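Local coordinates for protein putative mannose-1-phosphate guanylyl transferase (Thermus thermophilus, PDB 2CU2) that probably transfers a guanylyl group from GTP to mannose 1-phosphate to form GDP-mannose, at residues P155-W160 / R243-L248. Residues are numbered along the deposited sequence; the frame is centred on the assembly and turned at random.
Sequences PREGAW and RVRVVL
The indole of Trp160 lies against the extended side chain of Arg245, the two crossing obliquely with ring and guanidinium planes 32° apart. Arg245 CD stands 3.9 Å from the centroid of the five-membered ring of Trp160, which defines a CH-pi contact over the face. Farther out, Trp160 CZ2 sits over the centre of the guanidinium, 3.8 Å from Arg245 CZ. Trp160 NE1 and Arg245 NE approach to 3.4 Å, but both are donors and no bond joins them. The indole N-H turns instead to Glu157: Trp160 NE1 to Glu157 OE1 is 2.9 Å, with an N-H...O angle of 144° on the anti lone pair, which helps fix the ring's rotation. That same OE1 lies 4.1 Å from Arg245 NE, beyond a salt bridge, although its charge may still favour the cation. The guanidinium ends bond Ala128 O through NH1 and form a salt bridge with Glu130 through NH2. Trp160 CG lies between the backbone N and the carbonyl carbon (chi1 61°), the torsion with which the indole meets Arg245. Trp160 CB packs 4.0 Å from Val247 CG2. An alanine at Trp160 would probably open a gap over the Arg245 chain and leave Glu157 OE1 without its indole donor. A water bridges Ala159 O and Leu248 N, linking the backbones. The backbone hydrogen bond from Glu157 N to Trp160 O (2.7 Å) joins the two ends of a type II' beta turn, with Gly158 at positive phi: a beta-hairpin between strands 150-157 and 160-167, whose second strand pairs antiparallel with 244-249 in the mixed sheet of the GT-A-like nucleotidyltransferase fold.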
# COMPACT_ATOMS: atom_id res chain seq x y z
N PRO A 155 28.68 -30.49 -28.03
CA PRO A 155 30.07 -30.16 -27.69
C PRO A 155 30.44 -28.72 -28.06
O PRO A 155 29.85 -28.12 -28.95
CB PRO A 155 30.87 -31.20 -28.47
CG PRO A 155 30.02 -31.43 -29.68
CD PRO A 155 28.63 -31.52 -29.08
N ARG A 156 31.43 -28.18 -27.36
CA ARG A 156 31.89 -26.82 -27.60
C ARG A 156 32.80 -26.74 -28.82
O ARG A 156 33.68 -27.59 -29.01
CB ARG A 156 32.64 -26.29 -26.36
CG ARG A 156 33.19 -24.88 -26.53
CD ARG A 156 33.27 -24.14 -25.20
NE ARG A 156 33.70 -22.75 -25.39
CZ ARG A 156 33.39 -21.75 -24.57
NH1 ARG A 156 32.65 -21.97 -23.49
NH2 ARG A 156 33.81 -20.52 -24.84
N GLU A 157 32.58 -25.72 -29.65
CA GLU A 157 33.37 -25.50 -30.85
C GLU A 157 33.94 -24.09 -30.77
O GLU A 157 33.37 -23.14 -31.31
CB GLU A 157 32.49 -25.60 -32.10
CG GLU A 157 31.61 -26.84 -32.16
CD GLU A 157 30.59 -26.77 -33.29
OE1 GLU A 157 30.24 -25.64 -33.72
OE2 GLU A 157 30.13 -27.84 -33.74
N GLY A 158 35.07 -23.95 -30.09
CA GLY A 158 35.68 -22.64 -29.95
C GLY A 158 34.91 -21.75 -28.99
O GLY A 158 34.70 -22.12 -27.83
N ALA A 159 34.46 -20.59 -29.47
CA ALA A 159 33.73 -19.64 -28.63
C ALA A 159 32.25 -19.96 -28.42
O ALA A 159 31.56 -19.24 -27.70
CB ALA A 159 33.87 -18.23 -29.20
N TRP A 160 31.75 -21.03 -29.04
CA TRP A 160 30.34 -21.36 -28.89
C TRP A 160 30.11 -22.88 -28.82
O TRP A 160 31.01 -23.70 -28.91
CB TRP A 160 29.56 -20.76 -30.06
CG TRP A 160 30.03 -21.33 -31.36
CD1 TRP A 160 29.70 -22.59 -31.90
CD2 TRP A 160 30.88 -20.67 -32.33
NE1 TRP A 160 30.27 -22.80 -33.12
CE2 TRP A 160 31.05 -21.57 -33.41
CE3 TRP A 160 31.51 -19.43 -32.37
CZ2 TRP A 160 31.84 -21.22 -34.49
CZ3 TRP A 160 32.29 -19.07 -33.45
CH2 TRP A 160 32.46 -19.98 -34.51
N ARG A 243 20.50 -26.26 -38.00
CA ARG A 243 21.85 -25.74 -37.79
C ARG A 243 21.88 -24.58 -36.79
O ARG A 243 21.76 -23.41 -37.14
CB ARG A 243 22.39 -25.27 -39.15
CG ARG A 243 22.79 -26.44 -40.05
CD ARG A 243 23.27 -25.96 -41.43
NE ARG A 243 24.74 -25.99 -41.50
CZ ARG A 243 25.32 -25.37 -42.54
NH1 ARG A 243 24.58 -24.75 -43.44
NH2 ARG A 243 26.65 -25.37 -42.65
N VAL A 244 22.01 -24.93 -35.48
CA VAL A 244 21.96 -23.93 -34.42
C VAL A 244 23.26 -23.90 -33.61
O VAL A 244 23.83 -24.92 -33.24
CB VAL A 244 20.79 -24.27 -33.51
CG1 VAL A 244 20.69 -23.25 -32.38
CG2 VAL A 244 19.50 -24.27 -34.30
N ARG A 245 23.74 -22.67 -33.35
CA ARG A 245 24.88 -22.50 -32.46
C ARG A 245 24.47 -21.68 -31.23
O ARG A 245 23.56 -20.87 -31.26
CB ARG A 245 25.99 -21.77 -33.22
CG ARG A 245 26.73 -22.68 -34.19
CD ARG A 245 27.61 -21.88 -35.17
NE ARG A 245 28.44 -22.79 -35.97
CZ ARG A 245 29.18 -22.23 -36.95
NH1 ARG A 245 29.14 -20.93 -37.17
NH2 ARG A 245 29.96 -23.01 -37.71
N VAL A 246 25.16 -21.94 -30.10
CA VAL A 246 24.82 -21.23 -28.88
C VAL A 246 26.05 -20.61 -28.21
O VAL A 246 27.06 -21.27 -27.99
CB VAL A 246 24.14 -22.22 -27.92
CG1 VAL A 246 23.70 -21.50 -26.65
CG2 VAL A 246 22.94 -22.84 -28.60
N VAL A 247 25.90 -19.34 -27.85
CA VAL A 247 26.88 -18.60 -27.07
C VAL A 247 26.41 -18.42 -25.62
O VAL A 247 25.30 -17.99 -25.34
CB VAL A 247 27.09 -17.24 -27.73
CG1 VAL A 247 28.10 -16.42 -26.92
CG2 VAL A 247 27.62 -17.42 -29.13
N LEU A 248 27.30 -18.80 -24.68
CA LEU A 248 26.95 -18.68 -23.27
C LEU A 248 27.30 -17.29 -22.72
O LEU A 248 28.45 -16.87 -22.70
CB LEU A 248 27.71 -19.75 -22.49
CG LEU A 248 27.15 -21.16 -22.72
CD1 LEU A 248 27.71 -22.17 -21.72
CD2 LEU A 248 25.63 -21.22 -22.58
O HOH W 1 29.86 -19.76 -25.51